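Local coordinates for uncharacterized protein TP-0789 domain-containing protein (Desulfovibrio piger ATCC 29098, PDB 4Z48) that is of unknown function but belongs to the LolA-like family, and so may bind a lipid or lipoprotein at the cell envelope, at residues A[189-194]-A[210-215]; A[116-121]-A[217-222]; A[164-169]-A[180-185]; A[136-141]-A[150-155]. All blocks are in the same frame, centred on the assembly; numbering follows the deposited sequence.

Contact 1 (A[189-194]-A[210-215])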
# COMPACT_ATOMS: atom_id res chain seq x y z
N LEU A 189 -1.37 -10.03 -16.50
CA LEU A 189 -1.16 -8.68 -15.96
C LEU A 189 -2.48 -8.13 -15.40
O LEU A 189 -3.42 -7.89 -16.17
CB LEU A 189 -0.61 -7.74 -17.05
CG LEU A 189 -0.28 -6.32 -16.60
CD1 LEU A 189 0.89 -6.30 -15.63
CD2 LEU A 189 0.04 -5.46 -17.79
N VAL A 190 -2.58 -8.02 -14.07
CA VAL A 190 -3.85 -7.61 -13.41
C VAL A 190 -3.82 -6.11 -13.00
O VAL A 190 -4.87 -5.45 -13.00
CB VAL A 190 -4.24 -8.56 -12.22
CG1 VAL A 190 -3.24 -8.49 -11.07
CG2 VAL A 190 -5.65 -8.26 -11.71
N LYS A 191 -2.63 -5.59 -12.66
CA LYS A 191 -2.54 -4.19 -12.26
C LYS A 191 -1.25 -3.57 -12.69
O LYS A 191 -0.18 -4.21 -12.64
CB LYS A 191 -2.70 -3.98 -10.73
CG LYS A 191 -3.86 -4.58 -10.07
CD LYS A 191 -4.09 -3.94 -8.74
CE LYS A 191 -5.24 -4.65 -8.14
NZ LYS A 191 -5.57 -4.14 -6.81
N LYS A 192 -1.33 -2.29 -13.08
CA LYS A 192 -0.16 -1.46 -13.42
C LYS A 192 -0.15 -0.28 -12.44
O LYS A 192 -1.14 0.43 -12.33
CB LYS A 192 -0.18 -0.96 -14.89
CG LYS A 192 -0.06 -2.04 -15.96
CD LYS A 192 0.42 -1.41 -17.28
CE LYS A 192 -0.53 -1.65 -18.44
NZ LYS A 192 0.08 -1.27 -19.76
N LEU A 193 0.94 -0.13 -11.68
CA LEU A 193 1.09 0.95 -10.70
C LEU A 193 2.15 1.92 -11.16
O LEU A 193 3.18 1.51 -11.68
CB LEU A 193 1.45 0.41 -9.32
CG LEU A 193 0.41 -0.43 -8.57
CD1 LEU A 193 0.26 -1.83 -9.19
CD2 LEU A 193 0.85 -0.61 -7.12
N PHE A 194 1.84 3.22 -11.00
CA PHE A 194 2.73 4.33 -11.32
C PHE A 194 2.85 5.18 -10.10
O PHE A 194 1.85 5.72 -9.62
CB PHE A 194 2.20 5.15 -12.51
CG PHE A 194 1.99 4.36 -13.78
CD1 PHE A 194 0.78 3.70 -14.02
CD2 PHE A 194 3.00 4.24 -14.73
CE1 PHE A 194 0.58 2.98 -15.19
CE2 PHE A 194 2.80 3.51 -15.91
CZ PHE A 194 1.58 2.88 -16.12
N MSE A 210 -0.06 8.54 -6.98
CA MSE A 210 -0.10 7.23 -7.60
C MSE A 210 -1.19 7.11 -8.63
O MSE A 210 -2.29 7.63 -8.44
CB MSE A 210 -0.38 6.19 -6.52
CG MSE A 210 0.82 5.68 -5.78
SE MSE A 210 0.11 4.11 -4.90
CE MSE A 210 0.47 2.85 -6.30
N ARG A 211 -0.92 6.37 -9.71
CA ARG A 211 -1.94 5.99 -10.68
C ARG A 211 -1.97 4.44 -10.65
O ARG A 211 -0.92 3.80 -10.74
CB ARG A 211 -1.67 6.60 -12.07
CG ARG A 211 -2.70 6.17 -13.11
CD ARG A 211 -2.27 6.69 -14.45
NE ARG A 211 -3.12 6.18 -15.52
CZ ARG A 211 -4.04 6.89 -16.16
NH1 ARG A 211 -4.25 8.17 -15.85
NH2 ARG A 211 -4.76 6.33 -17.12
N VAL A 212 -3.16 3.84 -10.43
CA VAL A 212 -3.30 2.39 -10.39
C VAL A 212 -4.30 2.00 -11.46
O VAL A 212 -5.44 2.47 -11.42
CB VAL A 212 -3.72 1.87 -8.98
CG1 VAL A 212 -3.81 0.35 -8.96
CG2 VAL A 212 -2.76 2.39 -7.90
N GLU A 213 -3.89 1.18 -12.42
CA GLU A 213 -4.69 0.76 -13.55
C GLU A 213 -5.00 -0.72 -13.50
O GLU A 213 -4.16 -1.54 -13.16
CB GLU A 213 -3.94 1.06 -14.88
CG GLU A 213 -3.59 2.52 -15.17
CD GLU A 213 -2.70 2.73 -16.39
OE1 GLU A 213 -2.33 1.73 -17.05
OE2 GLU A 213 -2.41 3.90 -16.72
N ARG A 214 -6.25 -1.06 -13.79
CA ARG A 214 -6.68 -2.46 -13.93
C ARG A 214 -7.06 -2.59 -15.39
O ARG A 214 -8.16 -2.17 -15.76
CB ARG A 214 -7.81 -2.84 -12.95
CG ARG A 214 -7.24 -3.08 -11.53
CD ARG A 214 -8.26 -3.69 -10.62
NE ARG A 214 -9.47 -2.87 -10.55
CZ ARG A 214 -10.65 -3.27 -10.07
NH1 ARG A 214 -10.81 -4.52 -9.64
NH2 ARG A 214 -11.67 -2.43 -10.02
N PRO A 215 -6.11 -3.04 -16.25
CA PRO A 215 -6.40 -3.13 -17.69
C PRO A 215 -7.61 -4.04 -18.02
O PRO A 215 -8.34 -3.77 -18.96
CB PRO A 215 -5.10 -3.68 -18.30
CG PRO A 215 -4.36 -4.34 -17.14
CD PRO A 215 -4.73 -3.49 -15.94
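M210 enters beside L193. Its side chain bends at chi3 (90°), which brings the selenomethionine methyl CE to 3.6 Å from CD2 of L193. The two side chains lie alongside each other and point the same way. R211 is held to F194 by two backbone bonds, N to O and O to N, both 2.8 Å long. Its own chain is stretched out from CG to NE, with CG anti to the backbone N (chi1 178°). NE then donates to OE2 of E213 at 2.7 Å, a salt bridge along one strand that uses the anti lone pair of the carboxylate. F220 makes a cation-pi contact with the same guanidinium. V212 faces L193 as a non-hydrogen-bonded pair; its CG2 is 4.3 Å from L193 CG. These are the two strands of an antiparallel beta hairpin, 189-201 and 204-214, in the long run of strands of this LolA-like fold. E213 pairs with K192 through N and O. It lies on the same face as K192, F194 and R211. Its carboxylate crosses obliquely by the F194 ring, the planes 54° apart, with OE2 3.5 Å from CE1. R214 runs beside K191, CG to CG at 4.0 Å. The two cations separate at their tips: R214 NE goes to D118, and K191 NZ to D123. P215 sets its ring against the carbonyl of V190, CD 3.5 Å from V190 O. On the edge turned to strand 177-184, V190 and K191 both face Y182, a classic beta bulge.

Contact 2 (A[116-121]-A[217-222])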
# COMPACT_ATOMS: atom_id res chain seq x y z
N ARG A 116 -14.41 0.69 -4.15
CA ARG A 116 -14.71 0.62 -5.58
C ARG A 116 -13.53 1.12 -6.44
O ARG A 116 -13.71 1.33 -7.65
CB ARG A 116 -16.01 1.36 -5.94
CG ARG A 116 -17.19 0.79 -5.14
CD ARG A 116 -18.43 1.63 -5.27
NE ARG A 116 -18.96 1.64 -6.62
CZ ARG A 116 -20.08 2.28 -6.96
NH1 ARG A 116 -20.77 2.94 -6.04
NH2 ARG A 116 -20.51 2.25 -8.20
N SER A 117 -12.34 1.30 -5.82
CA SER A 117 -11.13 1.74 -6.52
C SER A 117 -10.39 0.57 -7.18
O SER A 117 -10.81 -0.60 -7.08
CB SER A 117 -10.17 2.48 -5.59
OG SER A 117 -9.44 1.58 -4.77
N ASP A 118 -9.27 0.90 -7.85
CA ASP A 118 -8.41 -0.09 -8.50
C ASP A 118 -7.43 -0.69 -7.51
O ASP A 118 -6.72 -1.63 -7.85
CB ASP A 118 -7.72 0.53 -9.71
CG ASP A 118 -8.78 0.77 -10.77
OD1 ASP A 118 -9.17 -0.18 -11.41
OD2 ASP A 118 -9.32 1.91 -10.84
N LEU A 119 -7.50 -0.26 -6.25
CA LEU A 119 -6.73 -0.88 -5.16
C LEU A 119 -7.58 -1.99 -4.52
O LEU A 119 -8.80 -1.80 -4.41
CB LEU A 119 -6.44 0.19 -4.08
CG LEU A 119 -5.32 1.20 -4.28
CD1 LEU A 119 -5.65 2.20 -5.38
CD2 LEU A 119 -5.15 2.02 -3.02
N SER A 120 -6.97 -3.10 -4.09
CA SER A 120 -7.64 -4.16 -3.35
C SER A 120 -7.46 -3.90 -1.87
O SER A 120 -6.58 -3.11 -1.52
CB SER A 120 -7.06 -5.52 -3.72
OG SER A 120 -7.35 -5.88 -5.06
N ASN A 121 -8.23 -4.57 -1.00
CA ASN A 121 -8.06 -4.41 0.46
C ASN A 121 -6.63 -4.81 0.90
O ASN A 121 -6.05 -4.16 1.77
CB ASN A 121 -9.10 -5.25 1.22
CG ASN A 121 -10.50 -4.76 1.02
OD1 ASN A 121 -10.74 -3.57 0.91
ND2 ASN A 121 -11.45 -5.69 0.93
N GLU A 217 -10.31 -4.42 -16.16
CA GLU A 217 -11.56 -3.80 -15.70
C GLU A 217 -11.91 -2.53 -16.47
O GLU A 217 -13.02 -2.02 -16.31
CB GLU A 217 -11.50 -3.48 -14.19
CG GLU A 217 -11.23 -4.69 -13.32
CD GLU A 217 -12.22 -5.84 -13.47
OE1 GLU A 217 -13.44 -5.59 -13.38
OE2 GLU A 217 -11.76 -6.99 -13.67
N GLY A 218 -10.97 -2.01 -17.26
CA GLY A 218 -11.16 -0.77 -18.01
C GLY A 218 -11.25 0.42 -17.07
O GLY A 218 -12.04 1.34 -17.29
N SER A 219 -10.49 0.38 -15.97
CA SER A 219 -10.54 1.45 -14.99
C SER A 219 -9.16 1.87 -14.51
O SER A 219 -8.22 1.06 -14.53
CB SER A 219 -11.38 1.03 -13.78
OG SER A 219 -10.98 -0.23 -13.27
N PHE A 220 -9.06 3.11 -14.02
CA PHE A 220 -7.82 3.58 -13.40
C PHE A 220 -8.16 4.50 -12.21
O PHE A 220 -9.18 5.20 -12.23
CB PHE A 220 -6.90 4.28 -14.40
CG PHE A 220 -7.45 5.55 -15.01
CD1 PHE A 220 -8.25 5.51 -16.14
CD2 PHE A 220 -7.12 6.79 -14.47
CE1 PHE A 220 -8.74 6.69 -16.72
CE2 PHE A 220 -7.60 7.97 -15.05
CZ PHE A 220 -8.41 7.92 -16.17
N THR A 221 -7.31 4.44 -11.17
CA THR A 221 -7.46 5.25 -9.97
C THR A 221 -6.27 6.19 -9.83
O THR A 221 -5.13 5.74 -9.95
CB THR A 221 -7.66 4.32 -8.73
OG1 THR A 221 -8.89 3.58 -8.92
CG2 THR A 221 -7.75 5.09 -7.42
N VAL A 222 -6.51 7.47 -9.54
CA VAL A 222 -5.40 8.41 -9.29
C VAL A 222 -5.52 8.89 -7.84
O VAL A 222 -6.57 9.38 -7.46
CB VAL A 222 -5.35 9.56 -10.32
CG1 VAL A 222 -4.21 10.53 -10.01
CG2 VAL A 222 -5.23 9.03 -11.75
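The carboxylate of D118 is the best-held group, and OD1 is its most firmly gripped atom. OD1 has two partners: S219 OG, which donates to OD1 at 2.6 Å, and NE of R214, which makes a salt bridge. The other oxygen, OD2, accepts from T221 OG1, also at 2.6 Å. In this way a loop between strands 101-104 and 133-143 is pinned to the start of strand 219-230, where G218 and S219 both face R214 in a G1 beta bulge. The two hydroxyls reach the carboxylate differently. S219 OG comes to the syn lone pair of OD1, while T221 OG1 uses the anti lone pair of OD2. S219 can reach because its OG sits between the backbone N and the carbonyl carbon (chi1 51°). T221 OG1 instead lies beside its own N, anti to the carbonyl carbon. D118 is buried, and these partners meet both its oxygens; the nearby arginine would probably favour the ionised form. The loop has its own brace. S117 OG accepts from L119 N at 3.1 Å, an ST turn around D118, and donates to F114 O. The methyl of T221 adds an apolar contact beside the carboxylate. Its CG2 lies 4.0 Å from S117 CB. It also meets L119 CD1 at 4.1 Å, where the two side chains cross at about a right angle.

Contact 3 (A[164-169]-A[180-185])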
# COMPACT_ATOMS: atom_id res chain seq x y z
N SER A 164 0.60 -13.52 -8.17
CA SER A 164 1.57 -14.59 -8.37
C SER A 164 2.98 -14.02 -8.35
O SER A 164 3.92 -14.71 -7.94
CB SER A 164 1.32 -15.31 -9.69
OG SER A 164 1.39 -14.38 -10.76
N ARG A 165 3.12 -12.76 -8.81
CA ARG A 165 4.42 -12.10 -8.88
C ARG A 165 4.24 -10.62 -9.21
O ARG A 165 3.23 -10.21 -9.79
CB ARG A 165 5.34 -12.81 -9.91
CG ARG A 165 5.48 -12.18 -11.28
CD ARG A 165 6.13 -13.12 -12.27
NE ARG A 165 5.50 -12.96 -13.58
CZ ARG A 165 5.96 -12.16 -14.53
NH1 ARG A 165 7.08 -11.48 -14.34
NH2 ARG A 165 5.31 -12.05 -15.68
N GLN A 166 5.20 -9.83 -8.76
CA GLN A 166 5.25 -8.40 -8.94
C GLN A 166 6.61 -7.97 -9.45
O GLN A 166 7.63 -8.34 -8.87
CB GLN A 166 4.93 -7.65 -7.64
CG GLN A 166 3.51 -7.99 -7.10
CD GLN A 166 3.29 -7.41 -5.74
OE1 GLN A 166 4.20 -6.86 -5.11
NE2 GLN A 166 2.05 -7.49 -5.28
N VAL A 167 6.62 -7.21 -10.55
CA VAL A 167 7.84 -6.64 -11.14
C VAL A 167 7.88 -5.20 -10.70
O VAL A 167 6.89 -4.46 -10.89
CB VAL A 167 7.94 -6.80 -12.68
CG1 VAL A 167 9.26 -6.22 -13.20
CG2 VAL A 167 7.82 -8.27 -13.07
N GLN A 168 8.96 -4.81 -10.04
CA GLN A 168 9.08 -3.45 -9.53
C GLN A 168 10.28 -2.71 -10.12
O GLN A 168 11.38 -3.25 -10.16
CB GLN A 168 9.25 -3.48 -8.00
CG GLN A 168 8.30 -4.41 -7.30
CD GLN A 168 8.67 -4.65 -5.87
OE1 GLN A 168 7.90 -4.32 -4.97
NE2 GLN A 168 9.82 -5.28 -5.64
N TRP A 169 10.05 -1.47 -10.59
CA TRP A 169 11.12 -0.58 -11.05
C TRP A 169 11.41 0.33 -9.87
O TRP A 169 10.55 1.14 -9.53
CB TRP A 169 10.70 0.19 -12.31
CG TRP A 169 10.76 -0.65 -13.55
CD1 TRP A 169 11.77 -0.70 -14.46
CD2 TRP A 169 9.79 -1.61 -13.97
NE1 TRP A 169 11.47 -1.60 -15.45
CE2 TRP A 169 10.27 -2.20 -15.16
CE3 TRP A 169 8.55 -2.04 -13.46
CZ2 TRP A 169 9.55 -3.16 -15.87
CZ3 TRP A 169 7.83 -3.00 -14.16
CH2 TRP A 169 8.32 -3.55 -15.35
N ALA A 180 5.30 -0.47 -10.99
CA ALA A 180 5.21 -1.90 -10.69
C ALA A 180 4.09 -2.56 -11.49
O ALA A 180 3.05 -1.94 -11.77
CB ALA A 180 5.04 -2.17 -9.21
N ASP A 181 4.37 -3.78 -11.94
CA ASP A 181 3.41 -4.61 -12.67
C ASP A 181 3.04 -5.76 -11.79
O ASP A 181 3.94 -6.40 -11.25
CB ASP A 181 3.98 -5.09 -14.00
CG ASP A 181 4.09 -4.02 -15.07
OD1 ASP A 181 3.49 -2.94 -14.91
OD2 ASP A 181 4.79 -4.26 -16.08
N TYR A 182 1.72 -6.01 -11.61
CA TYR A 182 1.19 -7.09 -10.78
C TYR A 182 0.54 -8.13 -11.65
O TYR A 182 -0.21 -7.80 -12.57
CB TYR A 182 0.16 -6.57 -9.74
CG TYR A 182 0.66 -5.75 -8.57
CD1 TYR A 182 1.97 -5.28 -8.52
CD2 TYR A 182 -0.20 -5.35 -7.55
CE1 TYR A 182 2.42 -4.49 -7.46
CE2 TYR A 182 0.24 -4.59 -6.47
CZ TYR A 182 1.54 -4.14 -6.44
OH TYR A 182 1.95 -3.37 -5.38
N TYR A 183 0.82 -9.42 -11.34
CA TYR A 183 0.34 -10.56 -12.09
C TYR A 183 -0.57 -11.43 -11.22
O TYR A 183 -0.30 -11.60 -10.03
CB TYR A 183 1.53 -11.35 -12.63
CG TYR A 183 2.29 -10.56 -13.68
CD1 TYR A 183 3.32 -9.68 -13.33
CD2 TYR A 183 1.92 -10.63 -15.02
CE1 TYR A 183 4.00 -8.95 -14.30
CE2 TYR A 183 2.59 -9.89 -16.00
CZ TYR A 183 3.61 -9.03 -15.63
OH TYR A 183 4.23 -8.29 -16.60
N ASP A 184 -1.65 -11.95 -11.82
CA ASP A 184 -2.63 -12.77 -11.11
C ASP A 184 -2.16 -14.25 -11.10
O ASP A 184 -1.10 -14.56 -11.66
CB ASP A 184 -4.06 -12.61 -11.71
CG ASP A 184 -4.34 -13.13 -13.12
OD1 ASP A 184 -3.48 -13.87 -13.67
OD2 ASP A 184 -5.42 -12.81 -13.68
N LYS A 185 -2.98 -15.15 -10.51
CA LYS A 185 -2.64 -16.58 -10.40
C LYS A 185 -2.61 -17.30 -11.76
O LYS A 185 -2.14 -18.45 -11.83
CB LYS A 185 -3.59 -17.32 -9.44
CG LYS A 185 -3.67 -16.75 -8.03
CD LYS A 185 -2.39 -16.91 -7.25
CE LYS A 185 -2.72 -17.32 -5.85
NZ LYS A 185 -1.85 -16.60 -4.89
O HOH W 1 6.28 -10.37 -17.70
O HOH W 2 5.12 -3.47 -5.71
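S164 stands at a corner of the chain; strand 163-171 forms an antiparallel beta hairpin with strand 177-184. Its N donates to Y183 O, and its OG donates to D184 O at 2.7 Å from above the carbonyl plane. R165 lays its guanidinium flat on the Y183 ring, the planes 16° apart. This is a cation-pi stack, with CZ 3.8 Å from the ring centroid and NH2 over the middle of the ring. A water accepts from NH2 and also bonds to Y183 OH. On the other face Q166 stacks its neutral amide on the Y182 ring. The amide lies almost parallel to that ring, at 6°, with NE2 3.5 Å above the ring centre. Its OE1 is held by R153. V167 is bonded to D181 in both directions, N to O and O to N. Its CG2 also touches Y183 CE1 at 4.1 Å. Q168 packs opposite A180, and its OE1 takes bonds from R177 and from a second water, which also bonds to Y182 OH. W169 sends NE1 to E141. The far corner of its indole, CH2, stands 3.7 Å from D181 OD2, with ring and carboxylate planes 70° apart.

Contact 4 (A[136-141]-A[150-155])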
# COMPACT_ATOMS: atom_id res chain seq x y z
N LEU A 136 14.17 -11.59 -7.00
CA LEU A 136 15.08 -11.78 -8.11
C LEU A 136 15.46 -10.39 -8.72
O LEU A 136 14.62 -9.72 -9.34
CB LEU A 136 14.49 -12.75 -9.13
CG LEU A 136 15.32 -13.19 -10.33
CD1 LEU A 136 16.56 -13.99 -9.91
CD2 LEU A 136 14.45 -14.01 -11.29
N LEU A 137 16.70 -9.95 -8.48
CA LEU A 137 17.19 -8.71 -9.07
C LEU A 137 17.50 -9.00 -10.57
O LEU A 137 18.40 -9.77 -10.87
CB LEU A 137 18.43 -8.17 -8.32
CG LEU A 137 19.05 -6.89 -8.88
CD1 LEU A 137 18.06 -5.73 -8.79
CD2 LEU A 137 20.34 -6.53 -8.17
N GLN A 138 16.74 -8.37 -11.48
CA GLN A 138 16.81 -8.63 -12.92
C GLN A 138 17.76 -7.72 -13.65
O GLN A 138 18.19 -8.04 -14.76
CB GLN A 138 15.41 -8.52 -13.56
CG GLN A 138 14.45 -9.61 -13.09
CD GLN A 138 14.73 -10.98 -13.68
OE1 GLN A 138 15.88 -11.35 -13.98
NE2 GLN A 138 13.67 -11.73 -13.89
N GLY A 139 18.11 -6.62 -13.02
CA GLY A 139 19.06 -5.69 -13.59
C GLY A 139 18.66 -4.26 -13.36
O GLY A 139 18.08 -3.94 -12.32
N GLU A 140 19.00 -3.41 -14.33
CA GLU A 140 18.76 -1.97 -14.29
C GLU A 140 18.25 -1.49 -15.63
O GLU A 140 18.53 -2.11 -16.66
CB GLU A 140 20.06 -1.22 -13.88
CG GLU A 140 20.46 -1.44 -12.43
CD GLU A 140 21.78 -0.82 -11.98
OE1 GLU A 140 22.14 0.25 -12.51
OE2 GLU A 140 22.43 -1.40 -11.08
N GLU A 141 17.50 -0.40 -15.63
CA GLU A 141 16.89 0.20 -16.81
C GLU A 141 16.61 1.66 -16.55
O GLU A 141 16.19 2.02 -15.45
CB GLU A 141 15.56 -0.53 -17.11
CG GLU A 141 14.91 -0.21 -18.45
CD GLU A 141 13.63 -0.96 -18.77
OE1 GLU A 141 13.09 -1.66 -17.88
OE2 GLU A 141 13.15 -0.84 -19.93
N ILE A 150 15.48 -3.28 -11.48
CA ILE A 150 14.33 -4.11 -11.83
C ILE A 150 14.33 -5.23 -10.77
O ILE A 150 15.26 -6.04 -10.74
CB ILE A 150 14.32 -4.64 -13.30
CG1 ILE A 150 14.54 -3.50 -14.34
CG2 ILE A 150 12.99 -5.42 -13.56
CD1 ILE A 150 15.15 -4.00 -15.66
N LEU A 151 13.32 -5.22 -9.89
CA LEU A 151 13.23 -6.18 -8.79
C LEU A 151 11.95 -6.95 -8.86
O LEU A 151 10.87 -6.36 -8.72
CB LEU A 151 13.29 -5.44 -7.41
CG LEU A 151 13.31 -6.36 -6.16
CD1 LEU A 151 14.54 -7.28 -6.17
CD2 LEU A 151 13.31 -5.54 -4.88
N GLU A 152 12.05 -8.26 -9.09
CA GLU A 152 10.89 -9.13 -9.10
C GLU A 152 10.72 -9.71 -7.72
O GLU A 152 11.72 -10.10 -7.10
CB GLU A 152 11.02 -10.26 -10.13
CG GLU A 152 11.01 -9.82 -11.58
CD GLU A 152 10.78 -10.92 -12.61
OE1 GLU A 152 10.41 -12.05 -12.22
OE2 GLU A 152 10.94 -10.63 -13.82
N ARG A 153 9.48 -9.78 -7.25
CA ARG A 153 9.20 -10.43 -5.97
C ARG A 153 8.02 -11.37 -6.14
O ARG A 153 7.07 -11.03 -6.83
CB ARG A 153 9.03 -9.42 -4.81
CG ARG A 153 7.72 -8.71 -4.69
CD ARG A 153 7.70 -7.87 -3.45
NE ARG A 153 6.43 -7.15 -3.36
CZ ARG A 153 6.16 -6.21 -2.46
NH1 ARG A 153 7.09 -5.84 -1.58
NH2 ARG A 153 4.98 -5.61 -2.45
N THR A 154 8.15 -12.58 -5.62
CA THR A 154 7.14 -13.64 -5.71
C THR A 154 6.72 -13.95 -4.28
O THR A 154 7.59 -14.14 -3.43
CB THR A 154 7.73 -14.87 -6.46
OG1 THR A 154 8.17 -14.46 -7.74
CG2 THR A 154 6.71 -15.96 -6.67
N PRO A 155 5.41 -14.06 -3.99
CA PRO A 155 5.02 -14.40 -2.62
C PRO A 155 5.48 -15.80 -2.26
O PRO A 155 5.43 -16.72 -3.10
CB PRO A 155 3.49 -14.30 -2.64
CG PRO A 155 3.11 -14.53 -4.07
CD PRO A 155 4.22 -13.87 -4.85
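I150 overlaps Q138 and E141, crossing E141 obliquely. CG2 touches Q138 CB at 3.9 Å, and CD1 reaches E141 CB at 3.8 Å. CG1 lies beside the backbone N, anti to the carbonyl carbon, and this sends CD1 to E141. The polar end of E141 goes to W169. Q138 crosses E152 obliquely. The glutamine is bent at chi2 (-74°), which turns its amide to the glutamate. NE2 donates to E152 OE2 at 2.9 Å. OE2 lies close to the amide plane of Q138, but NE2 meets it from above the carboxylate plane, the two planes 74° apart. R165 makes a long, weak ion pair with the same OE2. The strands are 133-143 and 146-155, an antiparallel hairpin whose strand 133-143 is outermost within the chain. L136 and E152 bond both ways through their backbones. Further on, Q138 N donates to I150 O and I150 N donates to G139 O, the latter at 2.8 Å. The backbone angles of G139 (phi 139°) would jam a CB against the carbonyl O of Q138, which calls for glycine. G139 N is buried here and has no partner. On the other face, L137 brings CD1 to 3.4 Å from I150 O. L137 also packs on A11, and L151 on L15 and M19, all in helix 8-20.

How the contacts relate
From the N terminus, the loop 116-121 comes first and waits for its partner. Contact 4 then closes a short hairpin, contact 3 closes the next, and contact 1 closes the third. These three follow one another in series. Only at 217-222 does contact 2 close, so the other three are nested inside its long loop. Neighbouring hairpins are joined strand to strand by backbone bonds: Q168 O meets L151 N between contacts 3 and 4, and K191 O meets Y182 N between contacts 1 and 3. Contacts 1 and 2 join through V212 O with T221 N. Contacts 2 and 4 lie farthest apart, with centres about 24 Å from each other.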